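Local coordinates for protein uncharacterized ACR, COG1565 superfamily (Burkholderia thailandensis, PDB 4F3N) that is of unknown function but has a methyltransferase fold and probably transfers methyl groups from S-adenosylmethionine, perhaps to protein arginine, at residues Arg80-Val85 with Met220-Val225; Leu316-Arg321 with Gln335-His340. All coordinates share one frame; numbering follows the deposited sequence. Where two conformers were deposited one is given.

Interaction 1: Arg80-Val85 with Met220-Val225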
ATOM      1  N   ARG A  80       3.259  14.671   8.796  1.00  9.91           N
ATOM      2  CA  ARG A  80       3.878  15.743   8.002  1.00 10.78           C
ATOM      3  C   ARG A  80       5.355  15.375   7.722  1.00 10.25           C
ATOM      4  O   ARG A  80       5.862  15.546   6.617  1.00 10.30           O
ATOM      5  CB  ARG A  80       3.773  17.056   8.739  1.00 12.20           C
ATOM      6  CG  ARG A  80       4.471  18.203   8.019  1.00 13.61           C
ATOM      7  CD  ARG A  80       3.934  18.477   6.627  1.00 15.62           C
ATOM      8  NE  ARG A  80       4.647  19.634   6.101  1.00 17.21           N
ATOM      9  CZ  ARG A  80       4.558  20.059   4.854  1.00 19.44           C
ATOM     10  NH1 ARG A  80       3.764  19.445   3.965  1.00 20.45           N
ATOM     11  NH2 ARG A  80       5.296  21.093   4.489  1.00 21.23           N
ATOM     12  N   TYR A  81       6.036  14.912   8.769  1.00  9.53           N
ATOM     13  CA  TYR A  81       7.385  14.404   8.638  1.00  9.21           C
ATOM     14  C   TYR A  81       7.450  13.317   7.572  1.00  9.32           C
ATOM     15  O   TYR A  81       8.279  13.365   6.642  1.00  9.08           O
ATOM     16  CB  TYR A  81       7.914  13.893  10.002  1.00  9.01           C
ATOM     17  CG  TYR A  81       9.270  13.273   9.883  1.00  8.62           C
ATOM     18  CD1 TYR A  81      10.411  14.050   9.948  1.00  8.90           C
ATOM     19  CD2 TYR A  81       9.415  11.902   9.667  1.00  8.67           C
ATOM     20  CE1 TYR A  81      11.688  13.475   9.813  1.00  8.80           C
ATOM     21  CE2 TYR A  81      10.652  11.339   9.495  1.00  8.65           C
ATOM     22  CZ  TYR A  81      11.782  12.118   9.532  1.00  8.90           C
ATOM     23  OH  TYR A  81      13.030  11.531   9.362  1.00  9.15           O
ATOM     24  N   MET A  82       6.572  12.330   7.705  1.00  9.53           N
ATOM     25  CA  MET A  82       6.582  11.201   6.806  1.00  9.76           C
ATOM     26  C   MET A  82       6.244  11.658   5.386  1.00 10.81           C
ATOM     27  O   MET A  82       6.851  11.223   4.417  1.00 10.66           O
ATOM     28  CB  MET A  82       5.557  10.165   7.272  1.00  9.67           C
ATOM     29  CG  MET A  82       5.655   8.851   6.549  1.00  9.85           C
ATOM     30  SD  MET A  82       4.552   7.689   7.349  1.00 10.17           S
ATOM     31  CE  MET A  82       4.250   6.563   5.997  1.00  9.84           C
ATOM     32  N   GLU A  83       5.288  12.570   5.272  1.00 12.11           N
ATOM     33  CA  GLU A  83       4.928  13.077   3.921  1.00 14.21           C
ATOM     34  C   GLU A  83       6.145  13.677   3.238  1.00 13.95           C
ATOM     35  O   GLU A  83       6.421  13.420   2.039  1.00 13.64           O
ATOM     36  CB  GLU A  83       3.815  14.099   3.990  1.00 16.77           C
ATOM     37  CG  GLU A  83       3.503  14.788   2.643  1.00 21.47           C
ATOM     38  CD  GLU A  83       2.543  15.950   2.806  1.00 26.08           C
ATOM     39  OE1 GLU A  83       2.095  16.225   3.947  1.00 31.30           O
ATOM     40  OE2 GLU A  83       2.277  16.646   1.796  1.00 34.26           O
ATOM     41  N   ARG A  84       6.893  14.492   3.975  1.00 12.99           N
ATOM     42  CA  ARG A  84       8.005  15.179   3.367  1.00 14.23           C
ATOM     43  C   ARG A  84       9.206  14.262   3.041  1.00 12.73           C
ATOM     44  O   ARG A  84       9.787  14.362   1.945  1.00 12.86           O
ATOM     45  CB  ARG A  84       8.412  16.391   4.242  1.00 16.00           C
ATOM     46  CG  ARG A  84       7.397  17.519   4.238  1.00 18.91           C
ATOM     47  CD  ARG A  84       7.091  18.025   2.836  1.00 21.67           C
ATOM     48  NE  ARG A  84       8.222  18.736   2.241  1.00 24.43           N
ATOM     49  CZ  ARG A  84       8.216  19.256   1.006  1.00 25.44           C
ATOM     50  NH1 ARG A  84       9.282  19.899   0.541  1.00 26.24           N
ATOM     51  NH2 ARG A  84       7.154  19.118   0.225  1.00 26.54           N
ATOM     52  N   VAL A  85       9.567  13.355   3.945  1.00 12.17           N
ATOM     53  CA  VAL A  85      10.749  12.522   3.701  1.00 12.40           C
ATOM     54  C   VAL A  85      10.481  11.502   2.601  1.00 12.30           C
ATOM     55  O   VAL A  85      11.408  11.093   1.868  1.00 13.41           O
ATOM     56  CB  VAL A  85      11.320  11.843   4.963  1.00 12.01           C
ATOM     57  CG1 VAL A  85      11.653  12.882   6.038  1.00 11.32           C
ATOM     58  CG2 VAL A  85      10.375  10.774   5.480  1.00 12.33           C
ATOM     59  N   MET A 220       1.179   5.547   2.694  1.00 10.84           N
ATOM     60  CA  MET A 220       0.502   6.824   2.938  1.00 10.83           C
ATOM     61  C   MET A 220       0.766   7.316   4.370  1.00  9.95           C
ATOM     62  O   MET A 220       0.889   6.518   5.303  1.00  8.89           O
ATOM     63  CB  MET A 220      -0.958   6.698   2.624  1.00 11.86           C
ATOM     64  CG  MET A 220      -1.122   6.396   1.143  1.00 13.38           C
ATOM     65  SD  MET A 220      -2.800   6.285   0.587  1.00 14.79           S
ATOM     66  CE  MET A 220      -2.587   5.868  -1.138  1.00 13.71           C
ATOM     67  N   PRO A 221       0.932   8.635   4.526  1.00  9.55           N
ATOM     68  CA  PRO A 221       1.378   9.129   5.823  1.00  9.29           C
ATOM     69  C   PRO A 221       0.481   8.695   6.960  1.00  9.21           C
ATOM     70  O   PRO A 221      -0.750   8.691   6.829  1.00  9.07           O
ATOM     71  CB  PRO A 221       1.309  10.658   5.628  1.00  9.60           C
ATOM     72  CG  PRO A 221       1.575  10.863   4.202  1.00 10.21           C
ATOM     73  CD  PRO A 221       0.968   9.688   3.496  1.00 10.35           C
ATOM     74  N   VAL A 222       1.096   8.332   8.077  1.00  8.84           N
ATOM     75  CA  VAL A 222       0.343   7.980   9.284  1.00  9.21           C
ATOM     76  C   VAL A 222       0.648   8.995  10.381  1.00  9.18           C
ATOM     77  O   VAL A 222       1.695   9.654  10.343  1.00  8.56           O
ATOM     78  CB  VAL A 222       0.663   6.566   9.801  1.00  9.26           C
ATOM     79  CG1 VAL A 222       0.269   5.508   8.755  1.00  9.66           C
ATOM     80  CG2 VAL A 222       2.159   6.401  10.208  1.00  9.40           C
ATOM     81  N   ARG A 223      -0.282   9.139  11.326  1.00  9.44           N
ATOM     82  CA  ARG A 223       0.025   9.867  12.553  0.50  9.78           C
ATOM     83  C   ARG A 223       0.344   8.817  13.618  1.00  9.47           C
ATOM     84  O   ARG A 223      -0.087   7.674  13.529  1.00  9.68           O
ATOM     85  CB  ARG A 223      -1.127  10.807  12.918  0.50 10.84           C
ATOM     86  CG  ARG A 223      -1.154  12.039  12.024  0.50 11.77           C
ATOM     87  CD  ARG A 223      -2.442  12.866  12.109  0.50 13.27           C
ATOM     88  NE  ARG A 223      -2.333  13.982  13.027  0.50 14.66           N
ATOM     89  CZ  ARG A 223      -2.315  15.279  12.684  0.50 16.10           C
ATOM     90  NH1 ARG A 223      -2.413  15.674  11.417  0.50 17.65           N
ATOM     91  NH2 ARG A 223      -2.214  16.206  13.624  0.50 16.44           N
ATOM     92  N   LEU A 224       1.123   9.194  14.610  1.00  9.29           N
ATOM     93  CA  LEU A 224       1.419   8.320  15.713  1.00  9.42           C
ATOM     94  C   LEU A 224       0.692   8.798  16.955  1.00  9.71           C
ATOM     95  O   LEU A 224       0.565  10.000  17.225  1.00  9.63           O
ATOM     96  CB  LEU A 224       2.916   8.298  15.953  1.00  9.19           C
ATOM     97  CG  LEU A 224       3.766   7.804  14.761  1.00  9.12           C
ATOM     98  CD1 LEU A 224       5.270   7.908  15.003  1.00  9.11           C
ATOM     99  CD2 LEU A 224       3.414   6.356  14.445  1.00  9.40           C
ATOM    100  N   VAL A 225       0.218   7.843  17.734  1.00 10.44           N
ATOM    101  CA  VAL A 225      -0.508   8.184  18.947  1.00 10.98           C
ATOM    102  C   VAL A 225       0.051   7.360  20.086  1.00 11.82           C
ATOM    103  O   VAL A 225       0.464   6.208  19.878  1.00 12.01           O
ATOM    104  CB  VAL A 225      -2.019   7.962  18.778  1.00 11.21           C
ATOM    105  CG1 VAL A 225      -2.574   8.907  17.707  1.00 11.63           C
ATOM    106  CG2 VAL A 225      -2.386   6.483  18.457  1.00 11.70           C
TER
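Met-82 and Glu-83 of helix 78-87 pack on the Met-220 to Val-222 loop in a helix-to-loop contact in which one thioether side chain packs mainly on loop backbone. The loop leads into strand 223-228 of the antiparallel sheet. The contact is small and partly buried, and the backbones come closest at Glu-83 and Pro-221.

Met-82 does most of the touching. Its CB points toward the loop. CG lies anti to the backbone N (chi1 -170°), and the chain stays extended beyond it. The thioether is thereby carried straight out to the loop backbone. Met-82 SD lies 3.8 Å from Pro-221 CA. The backbone N-H of Val-222 is directed at the same sulfur in a weak hydrogen bond: Val-222 N to Met-82 SD is 3.6 Å, with an angle of 159° at the hydrogen. The methyl group reaches further along the loop, and Met-82 CE sits 3.4 Å from Met-220 O. The sulfur also touches one branch of Val-222, with Met-82 SD to Val-222 CG2 at 3.9 Å.

Glu-83 meets the loop through its aliphatic base, with Glu-83 CB 3.9 Å from Pro-221 CG. The carboxylate is directed elsewhere: Glu-83 OE1 makes a long salt bridge of 3.6 Å with Arg-80 NH1. Arg-80 also pairs with Glu-68 through NE.

Pro-221 touches Ser-79, and Leu-224 touches Phe-78, so the start of the helix lies along the beginning of the strand, the two chains running in opposite senses. Tyr-81 packs edge-to-face with Phe-329 and Phe-245. The Met-220 side chain is about 11 Å from that of Asn-214, an S-adenosyl-L-homocysteine-binding residue. The arrangement joins an N-terminal helix to the loop that links a central strand of the methyltransferase sheet, 210-214, to the separate antiparallel sheet.

Interaction 2: Leu316-Arg321 with Gln335-His340. With SO4 (sulfate ion), chain B.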
ATOM      1  N   LEU A 316       4.992   0.508  12.683  1.00 14.94           N
ATOM      2  CA  LEU A 316       5.888   1.328  11.861  1.00 14.87           C
ATOM      3  C   LEU A 316       7.184   0.586  11.608  1.00 16.38           C
ATOM      4  O   LEU A 316       7.765   0.011  12.539  1.00 16.90           O
ATOM      5  CB  LEU A 316       6.190   2.656  12.559  1.00 14.88           C
ATOM      6  CG  LEU A 316       6.768   3.732  11.652  1.00 15.06           C
ATOM      7  CD1 LEU A 316       5.644   4.289  10.774  1.00 14.79           C
ATOM      8  CD2 LEU A 316       7.427   4.841  12.474  1.00 15.47           C
ATOM      9  N   MET A 317       7.639   0.584  10.362  1.00 16.16           N
ATOM     10  CA  MET A 317       8.891  -0.072  10.040  1.00 17.84           C
ATOM     11  C   MET A 317       9.556   0.677   8.908  1.00 16.61           C
ATOM     12  O   MET A 317       8.904   1.126   7.977  1.00 15.70           O
ATOM     13  CB  MET A 317       8.680  -1.533   9.670  1.00 20.68           C
ATOM     14  CG  MET A 317       9.942  -2.395   9.716  1.00 24.33           C
ATOM     15  SD  MET A 317      10.863  -2.443  11.279  1.00 29.49           S
ATOM     16  CE  MET A 317       9.623  -2.682  12.569  1.00 29.98           C
ATOM     17  N   CYS A 318      10.873   0.811   9.031  1.00 16.39           N
ATOM     18  CA  CYS A 318      11.701   1.492   8.071  1.00 16.26           C
ATOM     19  C   CYS A 318      12.661   0.495   7.418  1.00 16.94           C
ATOM     20  O   CYS A 318      13.027  -0.516   8.027  1.00 17.79           O
ATOM     21  CB  CYS A 318      12.487   2.609   8.758  1.00 16.64           C
ATOM     22  SG  CYS A 318      11.438   3.701   9.751  1.00 16.34           S
ATOM     23  N   HIS A 319      13.043   0.785   6.184  1.00 17.39           N
ATOM     24  CA  HIS A 319      13.960  -0.072   5.446  1.00 18.93           C
ATOM     25  C   HIS A 319      15.030   0.766   4.851  1.00 17.87           C
ATOM     26  O   HIS A 319      14.758   1.561   3.972  1.00 16.18           O
ATOM     27  CB  HIS A 319      13.221  -0.831   4.345  1.00 21.32           C
ATOM     28  CG  HIS A 319      12.027  -1.573   4.848  1.00 24.15           C
ATOM     29  ND1 HIS A 319      10.812  -0.994   4.940  1.00 27.35           N
ATOM     30  CD2 HIS A 319      11.888  -2.857   5.334  1.00 27.38           C
ATOM     31  CE1 HIS A 319       9.939  -1.884   5.460  1.00 27.20           C
ATOM     32  NE2 HIS A 319      10.587  -3.014   5.693  1.00 26.61           N
ATOM     33  N   TYR A 320      16.258   0.544   5.310  1.00 17.76           N
ATOM     34  CA  TYR A 320      17.423   1.265   4.828  1.00 17.62           C
ATOM     35  C   TYR A 320      18.419   0.235   4.291  1.00 18.56           C
ATOM     36  O   TYR A 320      18.916  -0.594   5.056  1.00 17.57           O
ATOM     37  CB  TYR A 320      18.024   2.089   5.962  1.00 16.84           C
ATOM     38  CG  TYR A 320      19.303   2.813   5.574  1.00 15.63           C
ATOM     39  CD1 TYR A 320      19.310   3.750   4.564  1.00 15.32           C
ATOM     40  CD2 TYR A 320      20.516   2.500   6.176  1.00 16.64           C
ATOM     41  CE1 TYR A 320      20.481   4.407   4.181  1.00 15.40           C
ATOM     42  CE2 TYR A 320      21.674   3.159   5.808  1.00 16.05           C
ATOM     43  CZ  TYR A 320      21.671   4.086   4.797  1.00 16.23           C
ATOM     44  OH  TYR A 320      22.864   4.741   4.429  1.00 16.42           O
ATOM     45  N   ARG A 321      18.687   0.319   2.986  1.00 22.26           N
ATOM     46  CA  ARG A 321      19.551  -0.648   2.285  1.00 26.44           C
ATOM     47  C   ARG A 321      19.043  -2.056   2.616  1.00 30.05           C
ATOM     48  O   ARG A 321      19.790  -2.909   3.114  1.00 33.02           O
ATOM     49  CB  ARG A 321      21.009  -0.467   2.677  1.00 27.33           C
ATOM     50  CG  ARG A 321      21.540   0.933   2.383  1.00 28.51           C
ATOM     51  CD  ARG A 321      22.847   1.166   3.093  1.00 30.47           C
ATOM     52  NE  ARG A 321      24.007   0.526   2.452  1.00 31.99           N
ATOM     53  CZ  ARG A 321      24.919   1.146   1.687  1.00 32.20           C
ATOM     54  NH1 ARG A 321      24.821   2.439   1.406  1.00 31.82           N
ATOM     55  NH2 ARG A 321      25.965   0.461   1.206  1.00 33.06           N
ATOM     56  N   GLN A 335      15.573   6.161   2.942  1.00 13.96           N
ATOM     57  CA  GLN A 335      14.938   4.955   3.381  1.00 14.23           C
ATOM     58  C   GLN A 335      13.411   5.071   3.253  1.00 14.15           C
ATOM     59  O   GLN A 335      12.857   6.180   3.226  1.00 13.04           O
ATOM     60  CB  GLN A 335      15.349   4.610   4.831  1.00 14.13           C
ATOM     61  CG  GLN A 335      14.863   5.613   5.882  1.00 14.01           C
ATOM     62  CD  GLN A 335      15.016   5.099   7.300  1.00 14.33           C
ATOM     63  OE1 GLN A 335      15.802   4.174   7.579  1.00 15.20           O
ATOM     64  NE2 GLN A 335      14.267   5.703   8.237  1.00 13.41           N
ATOM     65  N   ASP A 336      12.782   3.903   3.181  1.00 15.52           N
ATOM     66  CA  ASP A 336      11.326   3.735   3.144  1.00 16.87           C
ATOM     67  C   ASP A 336      10.813   3.841   4.578  1.00 15.23           C
ATOM     68  O   ASP A 336      11.512   3.486   5.508  1.00 14.85           O
ATOM     69  CB  ASP A 336      11.047   2.301   2.636  1.00 21.06           C
ATOM     70  CG  ASP A 336       9.676   2.098   2.131  1.00 25.89           C
ATOM     71  OD1 ASP A 336       8.859   3.041   2.170  1.00 30.15           O
ATOM     72  OD2 ASP A 336       9.430   0.954   1.677  1.00 28.20           O
ATOM     73  N   ILE A 337       9.579   4.309   4.737  1.00 13.22           N
ATOM     74  CA  ILE A 337       8.882   4.281   6.018  1.00 12.69           C
ATOM     75  C   ILE A 337       7.477   3.761   5.705  1.00 11.98           C
ATOM     76  O   ILE A 337       6.803   4.306   4.818  1.00 11.32           O
ATOM     77  CB  ILE A 337       8.744   5.678   6.689  1.00 12.30           C
ATOM     78  CG1 ILE A 337      10.133   6.358   6.871  1.00 12.54           C
ATOM     79  CG2 ILE A 337       8.036   5.507   8.045  1.00 12.25           C
ATOM     80  CD1 ILE A 337      10.079   7.826   7.303  1.00 12.96           C
ATOM     81  N   THR A 338       7.054   2.672   6.350  1.00 11.86           N
ATOM     82  CA  THR A 338       5.726   2.124   6.071  1.00 12.12           C
ATOM     83  C   THR A 338       5.046   1.797   7.385  1.00 11.09           C
ATOM     84  O   THR A 338       5.664   1.692   8.409  1.00 10.21           O
ATOM     85  CB  THR A 338       5.767   0.807   5.227  1.00 13.40           C
ATOM     86  OG1 THR A 338       6.497  -0.197   5.937  1.00 14.93           O
ATOM     87  CG2 THR A 338       6.413   1.036   3.876  1.00 15.52           C
ATOM     88  N   ALA A 339       3.744   1.637   7.333  1.00 10.80           N
ATOM     89  CA  ALA A 339       3.000   1.116   8.454  1.00 10.46           C
ATOM     90  C   ALA A 339       2.089   0.058   7.881  1.00 10.72           C
ATOM     91  O   ALA A 339       1.726   0.138   6.734  1.00 10.65           O
ATOM     92  CB  ALA A 339       2.151   2.192   9.086  1.00 12.02           C
ATOM     93  N   HIS A 340       1.698  -0.915   8.674  1.00 10.47           N
ATOM     94  CA  HIS A 340       0.698  -1.890   8.214  1.00 10.47           C
ATOM     95  C   HIS A 340      -0.640  -1.220   8.067  1.00  9.79           C
ATOM     96  O   HIS A 340      -0.866  -0.121   8.583  1.00 10.70           O
ATOM     97  CB  HIS A 340       0.594  -3.011   9.215  1.00 10.58           C
ATOM     98  CG  HIS A 340       1.750  -3.972   9.208  1.00 11.37           C
ATOM     99  ND1 HIS A 340       3.071  -3.591   9.032  1.00 11.55           N
ATOM    100  CD2 HIS A 340       1.763  -5.343   9.387  1.00 11.89           C
ATOM    101  CE1 HIS A 340       3.849  -4.687   9.069  1.00 11.90           C
ATOM    102  NE2 HIS A 340       3.060  -5.756   9.301  1.00 12.83           N
TER
HETATM  103  S   SO4 B 501      25.202  -2.910   1.995  1.00 53.60           S
HETATM  104  O1  SO4 B 501      26.233  -1.998   2.575  1.00 47.71           O
HETATM  105  O2  SO4 B 501      25.411  -4.309   2.435  1.00 49.93           O
HETATM  106  O3  SO4 B 501      23.869  -2.430   2.470  1.00 52.47           O
HETATM  107  O4  SO4 B 501      25.211  -2.892   0.503  1.00 47.82           O
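Antiparallel backbone hydrogen bonds pair strand 317-319 with strand 336-338. Met-317 N to Thr-338 O is 3.0 Å and Thr-338 N to Met-317 O is 2.9 Å. His-319 N to Asp-336 O is longer, 3.2 Å, with the donor above the carbonyl plane. Cys-318 and Ile-337 form the non-hydrogen-bonded pair between them. These are the central strands of a small four-stranded mixed sheet, separate from the seven-stranded methyltransferase sheet.

Apolar contacts lie on the Cys-318 face. Leu-316 CD1 meets Ile-337 CG2 at 3.8 Å, and Cys-318 SG lies beside Ile-337 CG1. Phe-78 of helix 78-87 touches Leu-316, and Val-85 touches Ile-337.

His-319, Asp-336 and Thr-338 share the other face with Met-317. His-319 and Asp-336 run side by side, planes 47° apart, yet His-319 ND1 is buried without a partner. Thr-338 OG1 lies at the His-319 ring edge, in plane. The His-319 side chain is about 7 Å from that of Thr-113, an S-adenosyl-L-homocysteine-binding residue.

Gln-335 CG sits between backbone N and carbonyl carbon (chi1 66°), and the extended chain crosses Tyr-320 at about a right angle. Gln-335 OE1 accepts from His-325 NE2; its NE2 donates to Asp-327 backbone O. Arg-321 NE and NH2 grip a sulfate, probably from the crystallisation liquor.

Overall arrangement
The centres of interactions 1 and 2 are 12 Å apart, and the two contacts touch. They come in series along the chain: interaction 1 closes at 220-225 before interaction 2 opens at 316-321. Helix 78-87 links them. Met-82 CE lies 3.6 Å from Ile-337 O, and Val-85 CG2 lies 3.5 Å from Ile-337 CD1. Val-222 also reaches the small sheet, with CG1 against Ala-339 CB. Helix, loop and small sheet thus meet one another directly. Interaction 2 comes closer to a residue that binds S-adenosyl-L-homocysteine, Thr-113, than interaction 1 does to Asn-214. This is consistent with the small sheet lying beside the cofactor region.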